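Alcohol oxidase (Myceliophthora thermophila, PDB 6F74) is a VAO-type flavoprotein that binds FAD and probably acts as an oxidase, with molecular oxygen as electron acceptor. Local coordinates at residues Lys186-Ala191 with Gln259-Gln264; Ser190-Thr195 with His277-Asp282; Leu316-Arg321 with Ser369-Gly374; Asp329-Ile334 with Trp355-Pro360. All coordinates share one frame; numbering follows the deposited sequence.

Contact 1: residues Lys186-Ala191 with Gln259-Gln264; sequences KKYTSA and QVLEAQ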
loop_
_atom_site.group_PDB
_atom_site.type_symbol
_atom_site.label_atom_id
_atom_site.label_comp_id
_atom_site.label_asym_id
_atom_site.label_seq_id
_atom_site.Cartn_x
_atom_site.Cartn_y
_atom_site.Cartn_z
ATOM N N LYS A 186 -23.388 -5.229 15.747
ATOM C CA LYS A 186 -24.576 -5.200 14.870
ATOM C C LYS A 186 -24.958 -3.759 14.515
ATOM O O LYS A 186 -25.370 -3.462 13.391
ATOM C CB LYS A 186 -25.766 -5.936 15.498
ATOM C CG LYS A 186 -26.985 -5.999 14.581
ATOM C CD LYS A 186 -28.169 -6.750 15.207
ATOM C CE LYS A 186 -29.219 -5.789 15.762
ATOM N NZ LYS A 186 -30.377 -6.383 16.522
ATOM N N LYS A 187 -24.797 -2.869 15.488
ATOM C CA LYS A 187 -25.035 -1.436 15.303
ATOM C C LYS A 187 -23.806 -0.721 15.856
ATOM O O LYS A 187 -23.388 -0.977 16.981
ATOM C CB LYS A 187 -26.316 -1.021 16.035
ATOM C CG LYS A 187 -27.640 -1.659 15.568
ATOM C CD LYS A 187 -28.716 -1.330 16.619
ATOM C CE LYS A 187 -30.105 -1.840 16.279
ATOM N NZ LYS A 187 -30.555 -1.510 14.903
ATOM N N TYR A 188 -23.179 0.113 15.032
ATOM C CA TYR A 188 -22.011 0.884 15.484
ATOM C C TYR A 188 -22.264 1.585 16.820
ATOM O O TYR A 188 -23.221 2.339 16.949
ATOM C CB TYR A 188 -21.672 1.925 14.428
ATOM C CG TYR A 188 -20.694 3.011 14.816
ATOM C CD1 TYR A 188 -19.474 2.725 15.416
ATOM C CD2 TYR A 188 -20.989 4.342 14.530
ATOM C CE1 TYR A 188 -18.579 3.736 15.739
ATOM C CE2 TYR A 188 -20.106 5.358 14.843
ATOM C CZ TYR A 188 -18.917 5.064 15.439
ATOM O OH TYR A 188 -18.074 6.109 15.746
ATOM N N THR A 189 -21.356 1.344 17.769
ATOM C CA THR A 189 -21.391 1.917 19.117
ATOM C C THR A 189 -20.053 2.609 19.347
ATOM O O THR A 189 -19.011 1.976 19.381
ATOM C CB THR A 189 -21.621 0.832 20.184
ATOM O OG1 THR A 189 -22.786 0.104 19.839
ATOM C CG2 THR A 189 -21.808 1.447 21.589
ATOM N N SER A 190 -20.114 3.933 19.477
ATOM C CA SER A 190 -18.944 4.784 19.546
ATOM C C SER A 190 -18.462 4.888 20.992
ATOM O O SER A 190 -19.268 4.985 21.922
ATOM C CB SER A 190 -19.257 6.175 18.988
ATOM O OG SER A 190 -18.257 7.117 19.367
ATOM N N ALA A 191 -17.138 4.938 21.146
ATOM C CA ALA A 191 -16.487 5.158 22.424
ATOM C C ALA A 191 -16.903 6.446 23.127
ATOM O O ALA A 191 -16.869 6.498 24.356
ATOM C CB ALA A 191 -14.969 5.121 22.246
ATOM N N GLN A 259 -14.100 4.209 5.394
ATOM C CA GLN A 259 -14.701 3.217 6.284
ATOM C C GLN A 259 -14.471 3.536 7.750
ATOM O O GLN A 259 -15.228 3.091 8.602
ATOM C CB GLN A 259 -14.180 1.813 5.965
ATOM C CG GLN A 259 -14.368 1.374 4.512
ATOM C CD GLN A 259 -15.785 1.445 4.020
ATOM O OE1 GLN A 259 -16.723 1.278 4.768
ATOM N NE2 GLN A 259 -15.935 1.630 2.721
ATOM N N VAL A 260 -13.454 4.336 8.043
ATOM C CA VAL A 260 -13.041 4.581 9.420
ATOM C C VAL A 260 -14.051 5.505 10.102
ATOM O O VAL A 260 -14.242 6.641 9.692
ATOM C CB VAL A 260 -11.621 5.187 9.504
ATOM C CG1 VAL A 260 -11.179 5.349 10.960
ATOM C CG2 VAL A 260 -10.609 4.321 8.768
ATOM N N LEU A 261 -14.676 4.992 11.156
ATOM C CA LEU A 261 -15.677 5.730 11.933
ATOM C C LEU A 261 -15.078 6.480 13.111
ATOM O O LEU A 261 -15.556 7.565 13.475
ATOM C CB LEU A 261 -16.713 4.758 12.458
ATOM C CG LEU A 261 -17.596 4.140 11.375
ATOM C CD1 LEU A 261 -18.267 2.881 11.907
ATOM C CD2 LEU A 261 -18.605 5.188 10.856
ATOM N N GLU A 262 -14.071 5.865 13.728
ATOM C CA GLU A 262 -13.302 6.454 14.807
ATOM C C GLU A 262 -12.035 5.664 15.048
ATOM O O GLU A 262 -11.859 4.568 14.480
ATOM C CB GLU A 262 -14.127 6.524 16.109
ATOM C CG GLU A 262 -14.563 5.228 16.734
ATOM C CD GLU A 262 -15.489 5.466 17.915
ATOM O OE1 GLU A 262 -16.491 6.175 17.749
ATOM O OE2 GLU A 262 -15.192 4.979 19.036
ATOM N N ALA A 263 -11.157 6.230 15.880
ATOM C CA ALA A 263 -9.908 5.583 16.260
ATOM C C ALA A 263 -9.535 5.953 17.703
ATOM O O ALA A 263 -9.922 7.004 18.199
ATOM C CB ALA A 263 -8.790 5.994 15.299
ATOM N N GLN A 264 -8.767 5.081 18.342
ATOM C CA GLN A 264 -8.030 5.420 19.539
ATOM C C GLN A 264 -6.589 5.574 19.082
ATOM O O GLN A 264 -6.083 4.743 18.330
ATOM C CB GLN A 264 -8.134 4.317 20.581
ATOM C CG GLN A 264 -9.526 4.089 21.183
ATOM C CD GLN A 264 -10.014 5.279 21.948
ATOM O OE1 GLN A 264 -9.340 5.779 22.837
ATOM N NE2 GLN A 264 -11.195 5.749 21.612
#
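Within the FAD-binding domain, E262 of strand 260-266 anchors the loop that follows strand 179-185 by holding Y188, S190 and A191 with one carboxylate. The E262 side chain leaves the backbone with CG between N and the carbonyl carbon (chi1 64°) and runs extended beyond it. Its OE1 takes two hydroxyl bonds: Y188 OH donates at 2.6 Å to E262 OE1 from the anti side, above the carboxylate plane, while S190 OG donates at 2.6 Å to E262 OE1 through the syn lone pair. The other oxygen uses its syn lone pair for the backbone, with A191 N 2.9 Å from E262 OE2 in a fairly straight bond (164°). ND2 of N276, on strand 272-276, also bonds OE1. The loop joins strands 179-185 and 203-208 of a curled antiparallel sheet, in which 260-266 pairs with 272-276 and 296-306, so the carboxylate ties loop to sheet. So many donors would be expected to keep E262 ionised. The Y188 ring stands almost upright to the carboxylate, and L261 CD1 makes a CH-pi contact over its face, 3.8 Å from the Y188 ring centroid. An alanine in place of E262 would probably leave both hydroxyls and the A191 amide without their acceptor, letting the loop shift off the strand. Beside this, A191 CB lies 3.9 Å from Q264 NE2, which itself bonds OG1 of T274.

Contact 2: residues Ser190-Thr195 with His277-Asp282; sequences SANKCT and HCENSD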
loop_
_atom_site.group_PDB
_atom_site.type_symbol
_atom_site.label_atom_id
_atom_site.label_comp_id
_atom_site.label_asym_id
_atom_site.label_seq_id
_atom_site.Cartn_x
_atom_site.Cartn_y
_atom_site.Cartn_z
ATOM N N SER A 190 -20.114 3.933 19.477
ATOM C CA SER A 190 -18.944 4.784 19.546
ATOM C C SER A 190 -18.462 4.888 20.992
ATOM O O SER A 190 -19.268 4.985 21.922
ATOM C CB SER A 190 -19.257 6.175 18.988
ATOM O OG SER A 190 -18.257 7.117 19.367
ATOM N N ALA A 191 -17.138 4.938 21.146
ATOM C CA ALA A 191 -16.487 5.158 22.424
ATOM C C ALA A 191 -16.903 6.446 23.127
ATOM O O ALA A 191 -16.869 6.498 24.356
ATOM C CB ALA A 191 -14.969 5.121 22.246
ATOM N N ASN A 192 -17.276 7.482 22.377
ATOM C CA ASN A 192 -17.771 8.750 22.979
ATOM C C ASN A 192 -19.208 9.069 22.602
ATOM O O ASN A 192 -19.650 10.209 22.734
ATOM C CB ASN A 192 -16.841 9.928 22.632
ATOM C CG ASN A 192 -16.717 10.180 21.126
ATOM O OD1 ASN A 192 -17.509 9.680 20.320
ATOM N ND2 ASN A 192 -15.693 10.957 20.741
ATOM N N LYS A 193 -19.937 8.048 22.146
ATOM C CA LYS A 193 -21.354 8.142 21.713
ATOM C C LYS A 193 -21.655 9.148 20.610
ATOM O O LYS A 193 -22.758 9.685 20.519
ATOM C CB LYS A 193 -22.278 8.333 22.921
ATOM C CG LYS A 193 -22.179 7.223 23.976
ATOM C CD LYS A 193 -22.541 5.837 23.385
ATOM C CE LYS A 193 -22.159 4.676 24.297
ATOM N NZ LYS A 193 -22.489 4.909 25.729
ATOM N N CYS A 194 -20.678 9.337 19.734
ATOM C CA CYS A 194 -20.819 10.269 18.632
ATOM C C CYS A 194 -21.853 9.785 17.619
ATOM O O CYS A 194 -21.816 8.609 17.202
ATOM C CB CYS A 194 -19.469 10.471 17.943
ATOM S SG CYS A 194 -19.444 11.805 16.741
ATOM N N THR A 195 -22.753 10.711 17.242
ATOM C CA THR A 195 -23.829 10.450 16.285
ATOM C C THR A 195 -23.611 11.130 14.938
ATOM O O THR A 195 -24.335 10.852 13.940
ATOM C CB THR A 195 -25.180 10.870 16.880
ATOM O OG1 THR A 195 -25.036 12.091 17.635
ATOM C CG2 THR A 195 -25.702 9.779 17.831
ATOM N N HIS A 277 -15.823 12.098 14.538
ATOM C CA HIS A 277 -16.555 13.259 14.048
ATOM C C HIS A 277 -16.804 14.284 15.157
ATOM O O HIS A 277 -16.905 15.484 14.877
ATOM C CB HIS A 277 -17.889 12.829 13.388
ATOM C CG HIS A 277 -17.723 11.812 12.298
ATOM N ND1 HIS A 277 -17.425 10.484 12.545
ATOM C CD2 HIS A 277 -17.796 11.932 10.953
ATOM C CE1 HIS A 277 -17.304 9.837 11.398
ATOM N NE2 HIS A 277 -17.529 10.692 10.415
ATOM N N CYS A 278 -16.865 13.812 16.408
ATOM C CA CYS A 278 -17.162 14.638 17.570
ATOM C C CYS A 278 -15.947 15.071 18.355
ATOM O O CYS A 278 -16.053 15.955 19.199
ATOM C CB CYS A 278 -18.078 13.859 18.527
ATOM S SG CYS A 278 -19.695 13.502 17.832
ATOM N N GLU A 279 -14.798 14.441 18.133
ATOM C CA GLU A 279 -13.646 14.665 19.016
ATOM C C GLU A 279 -12.343 14.593 18.237
ATOM O O GLU A 279 -12.114 13.683 17.458
ATOM C CB GLU A 279 -13.690 13.674 20.166
ATOM C CG GLU A 279 -12.779 14.044 21.323
ATOM C CD GLU A 279 -12.929 13.094 22.525
ATOM O OE1 GLU A 279 -13.911 12.295 22.551
ATOM O OE2 GLU A 279 -12.026 13.063 23.396
ATOM N N ASN A 280 -11.502 15.585 18.443
ATOM C CA ASN A 280 -10.270 15.766 17.683
ATOM C C ASN A 280 -10.503 15.516 16.189
ATOM O O ASN A 280 -9.786 14.749 15.556
ATOM C CB ASN A 280 -9.165 14.871 18.254
ATOM C CG ASN A 280 -8.891 15.148 19.752
ATOM O OD1 ASN A 280 -8.996 14.259 20.589
ATOM N ND2 ASN A 280 -8.518 16.389 20.074
ATOM N N SER A 281 -11.541 16.160 15.645
ATOM C CA SER A 281 -11.977 15.919 14.277
ATOM C C SER A 281 -10.907 16.279 13.215
ATOM O O SER A 281 -10.922 15.731 12.115
ATOM C CB SER A 281 -13.276 16.676 13.993
ATOM O OG SER A 281 -13.085 18.088 14.038
ATOM N N ASP A 282 -10.009 17.210 13.547
ATOM C CA ASP A 282 -8.872 17.529 12.665
ATOM C C ASP A 282 -7.871 16.387 12.588
ATOM O O ASP A 282 -7.308 16.121 11.514
ATOM C CB ASP A 282 -8.192 18.868 13.025
ATOM C CG ASP A 282 -7.742 18.964 14.490
ATOM O OD1 ASP A 282 -8.127 18.118 15.316
ATOM O OD2 ASP A 282 -7.011 19.932 14.836
#
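C194 and C278 join the two segments covalently, and a single polar bond between N192 and E279 lies beside the link. The disulfide runs from C194 SG to C278 SG at 2.0 Å with a positive chi3 of 80°, a right-handed bridge. It fastens the loop between strands 179-185 and 203-208 to the short connection from strand 272-276 into helix 281-287. Van der Waals contact is slight: H277 CB packs against the bridge, 3.8 Å from C194 SG, while the H277 ring meets F284 edge-to-face. The hydrogen bond is from N192 ND2 to E279 OE1, 2.9 Å and nearly straight at 172°. E279 OE1 lies in the amide plane of N192 and is met on its anti side, somewhat out of the carboxylate plane, the two flat groups being nearly coplanar. The N192 CG sits between the backbone N and the carbonyl carbon (chi1 60°), and its other end, OD1, accepts from ND2 of N276. Within the loop, S190 to K193 form a type I beta turn, and S190 OG accepts from N192 N at 3.2 Å, an ST turn. A leucine in place of N192 would probably leave the E279 carboxylate without this amide mate and N276 ND2 without one of its two acceptors, the other being E262 OE1. The chemistry thus implies a surface crosslink whose covalent bond keeps C194 and C278 together, while the amide-carboxylate bond adds a second, reversible tie.

Contact 3: residues Leu316-Arg321 with Ser369-Gly374; sequences LAIAPR and SGYTHG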
loop_
_atom_site.group_PDB
_atom_site.type_symbol
_atom_site.label_atom_id
_atom_site.label_comp_id
_atom_site.label_asym_id
_atom_site.label_seq_id
_atom_site.Cartn_x
_atom_site.Cartn_y
_atom_site.Cartn_z
ATOM N N LEU A 316 -11.081 -11.224 -18.665
ATOM C CA LEU A 316 -10.798 -10.813 -20.045
ATOM C C LEU A 316 -9.333 -11.016 -20.322
ATOM O O LEU A 316 -8.523 -10.679 -19.493
ATOM C CB LEU A 316 -11.130 -9.327 -20.271
ATOM C CG LEU A 316 -10.836 -8.726 -21.672
ATOM C CD1 LEU A 316 -11.789 -9.278 -22.728
ATOM C CD2 LEU A 316 -10.945 -7.214 -21.624
ATOM N N ALA A 317 -8.999 -11.513 -21.498
ATOM C CA ALA A 317 -7.621 -11.647 -21.904
ATOM C C ALA A 317 -7.483 -11.316 -23.378
ATOM O O ALA A 317 -8.314 -11.716 -24.200
ATOM C CB ALA A 317 -7.111 -13.049 -21.625
ATOM N N ILE A 318 -6.429 -10.583 -23.684
ATOM C CA ILE A 318 -6.181 -10.035 -25.014
ATOM C C ILE A 318 -4.727 -10.305 -25.355
ATOM O O ILE A 318 -3.844 -9.934 -24.579
ATOM C CB ILE A 318 -6.367 -8.497 -25.059
ATOM C CG1 ILE A 318 -7.707 -8.082 -24.459
ATOM C CG2 ILE A 318 -6.183 -7.991 -26.476
ATOM C CD1 ILE A 318 -7.905 -6.601 -24.301
ATOM N N ALA A 319 -4.490 -10.885 -26.521
ATOM C CA ALA A 319 -3.145 -11.113 -27.000
ATOM C C ALA A 319 -3.043 -10.825 -28.478
ATOM O O ALA A 319 -4.038 -10.993 -29.185
ATOM C CB ALA A 319 -2.751 -12.567 -26.771
ATOM N N PRO A 320 -1.833 -10.443 -28.956
ATOM C CA PRO A 320 -1.591 -10.248 -30.369
ATOM C C PRO A 320 -1.730 -11.518 -31.153
ATOM O O PRO A 320 -1.325 -12.563 -30.680
ATOM C CB PRO A 320 -0.128 -9.781 -30.440
ATOM C CG PRO A 320 0.490 -10.119 -29.170
ATOM C CD PRO A 320 -0.642 -10.115 -28.159
ATOM N N ARG A 321 -2.335 -11.436 -32.321
ATOM C CA ARG A 321 -2.193 -12.502 -33.308
ATOM C C ARG A 321 -0.803 -12.461 -33.868
ATOM O O ARG A 321 -0.265 -13.483 -34.212
ATOM C CB ARG A 321 -3.200 -12.357 -34.458
ATOM C CG ARG A 321 -4.625 -12.586 -34.018
ATOM C CD ARG A 321 -5.537 -12.829 -35.209
ATOM N NE ARG A 321 -6.903 -12.770 -34.701
ATOM C CZ ARG A 321 -7.620 -13.799 -34.242
ATOM N NH1 ARG A 321 -7.134 -15.048 -34.248
ATOM N NH2 ARG A 321 -8.853 -13.586 -33.786
ATOM N N SER A 369 3.133 -11.467 -24.401
ATOM C CA SER A 369 2.637 -10.107 -24.162
ATOM C C SER A 369 1.106 -10.173 -24.055
ATOM O O SER A 369 0.492 -11.216 -24.311
ATOM C CB SER A 369 3.009 -9.157 -25.311
ATOM O OG SER A 369 2.368 -9.549 -26.487
ATOM N N GLY A 370 0.503 -9.057 -23.691
ATOM C CA GLY A 370 -0.941 -8.962 -23.655
ATOM C C GLY A 370 -1.496 -8.208 -22.477
ATOM O O GLY A 370 -0.772 -7.546 -21.741
ATOM N N TYR A 371 -2.811 -8.326 -22.338
ATOM C CA TYR A 371 -3.575 -7.649 -21.305
ATOM C C TYR A 371 -4.484 -8.688 -20.704
ATOM O O TYR A 371 -5.095 -9.465 -21.434
ATOM C CB TYR A 371 -4.464 -6.537 -21.913
ATOM C CG TYR A 371 -5.497 -5.988 -20.944
ATOM C CD1 TYR A 371 -6.704 -6.677 -20.671
ATOM C CD2 TYR A 371 -5.265 -4.792 -20.263
ATOM C CE1 TYR A 371 -7.623 -6.171 -19.742
ATOM C CE2 TYR A 371 -6.175 -4.296 -19.349
ATOM C CZ TYR A 371 -7.352 -4.974 -19.097
ATOM O OH TYR A 371 -8.238 -4.413 -18.210
ATOM N N THR A 372 -4.631 -8.653 -19.386
ATOM C CA THR A 372 -5.574 -9.514 -18.715
ATOM C C THR A 372 -6.237 -8.757 -17.591
ATOM O O THR A 372 -5.645 -7.846 -17.030
ATOM C CB THR A 372 -4.900 -10.812 -18.177
ATOM O OG1 THR A 372 -5.922 -11.729 -17.842
ATOM C CG2 THR A 372 -4.064 -10.577 -16.979
ATOM N N HIS A 373 -7.464 -9.117 -17.244
ATOM C CA HIS A 373 -8.103 -8.541 -16.060
ATOM C C HIS A 373 -9.089 -9.454 -15.364
ATOM O O HIS A 373 -9.608 -10.386 -15.969
ATOM C CB HIS A 373 -8.710 -7.142 -16.346
ATOM C CG HIS A 373 -10.076 -7.119 -16.983
ATOM N ND1 HIS A 373 -10.403 -6.193 -17.941
ATOM C CD2 HIS A 373 -11.224 -7.798 -16.726
ATOM C CE1 HIS A 373 -11.667 -6.348 -18.298
ATOM N NE2 HIS A 373 -12.190 -7.319 -17.579
ATOM N N GLY A 374 -9.299 -9.152 -14.079
ATOM C CA GLY A 374 -10.376 -9.679 -13.251
ATOM C C GLY A 374 -11.199 -8.480 -12.781
ATOM O O GLY A 374 -10.763 -7.721 -11.887
HETATM O O HOH W 1 -8.351 -12.973 -17.670
#
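L316 to P320 and G370 to G374 run as antiparallel neighbours, their axes 4.7 Å apart and 178° from each other. L316 with H373 and I318 with Y371 are hydrogen-bonded pairs, each with two bonds, such as H373 N to L316 O at 2.9 Å and I318 N to Y371 O at 2.8 Å; A317 with T372 between them is non-hydrogen-bonded. L316, I318, Y371 and H373 share one face of the sheet. There L316 CB lies over the H373 imidazole in a CH-pi contact, 3.6 Å from the centroid of that ring. I318 CD1 meets Y371 CD1 at 3.8 Å. The H373 ring is held in turn by its own strand: CG stands between the backbone N and the carbonyl carbon (chi1 82°), and H373 ND1 bonds Y371 OH at 2.8 Å, each at the other ring's edge. On the opposite face, a water lies 2.7 Å from T372 OG1 and gives a weak bond to L316 O. Strand 311-320 is flanked on its other side by strand 403-412 and strand 370-378 by strand 349-356, while helices 328-346 and 382-396 pack over the L316 and Y371 face.

Contact 4: residues Asp329-Ile334 with Trp355-Pro360; sequences DLLDAI and WFRSFP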
loop_
_atom_site.group_PDB
_atom_site.type_symbol
_atom_site.label_atom_id
_atom_site.label_comp_id
_atom_site.label_asym_id
_atom_site.label_seq_id
_atom_site.Cartn_x
_atom_site.Cartn_y
_atom_site.Cartn_z
ATOM N N ASP A 329 -0.950 -3.101 -32.450
ATOM C CA ASP A 329 -2.378 -3.434 -32.327
ATOM C C ASP A 329 -2.838 -3.711 -30.890
ATOM O O ASP A 329 -3.903 -3.277 -30.486
ATOM C CB ASP A 329 -2.743 -4.662 -33.178
ATOM C CG ASP A 329 -2.516 -4.453 -34.660
ATOM O OD1 ASP A 329 -2.795 -3.381 -35.223
ATOM O OD2 ASP A 329 -2.035 -5.408 -35.263
ATOM N N LEU A 330 -2.015 -4.439 -30.139
ATOM C CA LEU A 330 -2.265 -4.679 -28.716
ATOM C C LEU A 330 -2.414 -3.395 -27.939
ATOM O O LEU A 330 -3.319 -3.240 -27.111
ATOM C CB LEU A 330 -1.140 -5.517 -28.075
ATOM C CG LEU A 330 -1.302 -5.715 -26.550
ATOM C CD1 LEU A 330 -2.610 -6.459 -26.251
ATOM C CD2 LEU A 330 -0.119 -6.423 -25.950
ATOM N N LEU A 331 -1.501 -2.483 -28.173
ATOM C CA LEU A 331 -1.497 -1.212 -27.443
ATOM C C LEU A 331 -2.614 -0.304 -27.917
ATOM O O LEU A 331 -3.145 0.444 -27.113
ATOM C CB LEU A 331 -0.127 -0.521 -27.531
ATOM C CG LEU A 331 1.099 -1.197 -26.891
ATOM C CD1 LEU A 331 2.279 -0.252 -26.736
ATOM C CD2 LEU A 331 0.825 -1.818 -25.528
ATOM N N ASP A 332 -3.003 -0.376 -29.194
ATOM C CA ASP A 332 -4.185 0.358 -29.679
ATOM C C ASP A 332 -5.411 -0.058 -28.843
ATOM O O ASP A 332 -6.163 0.787 -28.365
ATOM C CB ASP A 332 -4.474 0.081 -31.176
ATOM C CG ASP A 332 -3.425 0.718 -32.132
ATOM O OD1 ASP A 332 -2.481 1.388 -31.685
ATOM O OD2 ASP A 332 -3.562 0.547 -33.352
ATOM N N ALA A 333 -5.592 -1.370 -28.676
ATOM C CA ALA A 333 -6.744 -1.927 -27.980
ATOM C C ALA A 333 -6.710 -1.596 -26.493
ATOM O O ALA A 333 -7.744 -1.366 -25.908
ATOM C CB ALA A 333 -6.801 -3.431 -28.187
ATOM N N ILE A 334 -5.518 -1.554 -25.899
ATOM C CA ILE A 334 -5.346 -1.183 -24.488
ATOM C C ILE A 334 -5.700 0.295 -24.282
ATOM O O ILE A 334 -6.363 0.660 -23.292
ATOM C CB ILE A 334 -3.922 -1.524 -23.988
ATOM C CG1 ILE A 334 -3.813 -3.051 -23.906
ATOM C CG2 ILE A 334 -3.652 -0.900 -22.622
ATOM C CD1 ILE A 334 -2.451 -3.599 -23.565
ATOM N N TRP A 355 -1.094 -5.651 -17.739
ATOM C CA TRP A 355 -0.676 -5.763 -19.123
ATOM C C TRP A 355 0.806 -5.495 -19.310
ATOM O O TRP A 355 1.452 -4.829 -18.476
ATOM C CB TRP A 355 -1.528 -4.860 -20.040
ATOM C CG TRP A 355 -1.406 -3.341 -19.834
ATOM C CD1 TRP A 355 -2.161 -2.575 -19.027
ATOM C CD2 TRP A 355 -0.508 -2.442 -20.514
ATOM N NE1 TRP A 355 -1.780 -1.247 -19.114
ATOM C CE2 TRP A 355 -0.774 -1.142 -20.036
ATOM C CE3 TRP A 355 0.498 -2.617 -21.470
ATOM C CZ2 TRP A 355 -0.054 -0.026 -20.462
ATOM C CZ3 TRP A 355 1.214 -1.499 -21.899
ATOM C CH2 TRP A 355 0.934 -0.224 -21.398
ATOM N N PHE A 356 1.307 -6.005 -20.424
ATOM C CA PHE A 356 2.725 -6.003 -20.741
ATOM C C PHE A 356 2.861 -5.827 -22.228
ATOM O O PHE A 356 2.228 -6.562 -23.005
ATOM C CB PHE A 356 3.404 -7.341 -20.361
ATOM C CG PHE A 356 3.563 -7.537 -18.897
ATOM C CD1 PHE A 356 4.678 -7.035 -18.244
ATOM C CD2 PHE A 356 2.582 -8.217 -18.162
ATOM C CE1 PHE A 356 4.808 -7.185 -16.866
ATOM C CE2 PHE A 356 2.725 -8.361 -16.793
ATOM C CZ PHE A 356 3.836 -7.857 -16.144
ATOM N N ARG A 357 3.693 -4.891 -22.626
ATOM C CA ARG A 357 4.126 -4.796 -24.026
ATOM C C ARG A 357 5.003 -5.965 -24.418
ATOM O O ARG A 357 4.932 -6.472 -25.517
ATOM C CB ARG A 357 4.919 -3.525 -24.267
ATOM C CG ARG A 357 4.961 -3.235 -25.768
ATOM C CD ARG A 357 6.300 -2.778 -26.319
ATOM N NE ARG A 357 6.487 -1.361 -26.115
ATOM C CZ ARG A 357 6.180 -0.403 -26.985
ATOM N NH1 ARG A 357 5.694 -0.654 -28.190
ATOM N NH2 ARG A 357 6.408 0.860 -26.588
ATOM N N SER A 358 5.848 -6.371 -23.492
ATOM C CA SER A 358 6.683 -7.568 -23.672
ATOM C C SER A 358 6.903 -8.163 -22.306
ATOM O O SER A 358 7.008 -7.423 -21.322
ATOM C CB SER A 358 8.037 -7.165 -24.270
ATOM O OG SER A 358 8.764 -6.449 -23.288
ATOM N N PHE A 359 6.998 -9.486 -22.264
ATOM C CA PHE A 359 7.098 -10.243 -21.002
ATOM C C PHE A 359 8.106 -11.352 -21.214
ATOM O O PHE A 359 8.214 -11.856 -22.320
ATOM C CB PHE A 359 5.722 -10.838 -20.681
ATOM C CG PHE A 359 5.593 -11.374 -19.299
ATOM C CD1 PHE A 359 5.625 -10.528 -18.211
ATOM C CD2 PHE A 359 5.412 -12.739 -19.076
ATOM C CE1 PHE A 359 5.496 -11.028 -16.920
ATOM C CE2 PHE A 359 5.233 -13.233 -17.783
ATOM C CZ PHE A 359 5.284 -12.373 -16.706
ATOM N N PRO A 360 8.844 -11.760 -20.172
ATOM C CA PRO A 360 9.869 -12.786 -20.450
ATOM C C PRO A 360 9.309 -14.208 -20.542
ATOM O O PRO A 360 9.839 -15.112 -19.937
ATOM C CB PRO A 360 10.859 -12.622 -19.287
ATOM C CG PRO A 360 10.029 -12.087 -18.177
ATOM C CD PRO A 360 8.964 -11.217 -18.804
#
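W355 packs against L331 and I334 where helix 328-346 lies on the sheet, inside a beta-alpha-beta crossover: strand 311-320, the helix, then strand 349-356, with strand 370-378 inserted between the two parallel strands. The tryptophan can be followed outward. W355 CB lies 3.9 Å from I334 CD1, and CG, turned between the backbone N and the carbonyl carbon (chi1 65°), meets the same methyl. From there CD2 and CE3 run past that methyl, I334 CD1 approaching W355 CE3 at 3.7 Å. On the pyrrole side NE1 and CE2 pass beneath the other branch, and I334 CG2 forms a CH-pi contact 3.9 Å from the centroid of the W355 five-membered ring, only 12° off its normal. Farther along, CZ3 is reached by a leucine branch, with W355 CZ3 3.7 Å from L331 CD2 and the two side chains crossing at about a right angle. I334 and W355 also both touch Y371 on the intervening strand, so helix and sheet close on apolar carbon. At the strand end L330 CD2 stands 3.8 Å from F356 O. R357 then turns its guanidinium beside the helix, NH2 in a salt bridge with E456 and NE bonded to the carbonyl of G460. Its face receives the remaining leucine methyl toward the rim, where L331 CD1 lies 3.7 Å from R357 NH1.

Overall arrangement
The contacts form two clusters far apart in the chain. Contacts 1 and 2 share S190 and A191, and their centres are about 9 Å apart; both fasten the loop after strand 179-185, one to strand 260-266, the other beyond strand 272-276, contact 1 partly buried and contact 2 at the surface. Contacts 3 and 4 come later in sequence, centres about 8 Å apart, with 4 falling between the two segments of 3. They meet on the seven-stranded antiparallel sheet, where strands 370-378 and 349-356 are neighbours. The clusters' centres stand about 42 to 49 Å apart, consistent with separate FAD-binding and substrate-binding regions, as in other VAO-type oxidases.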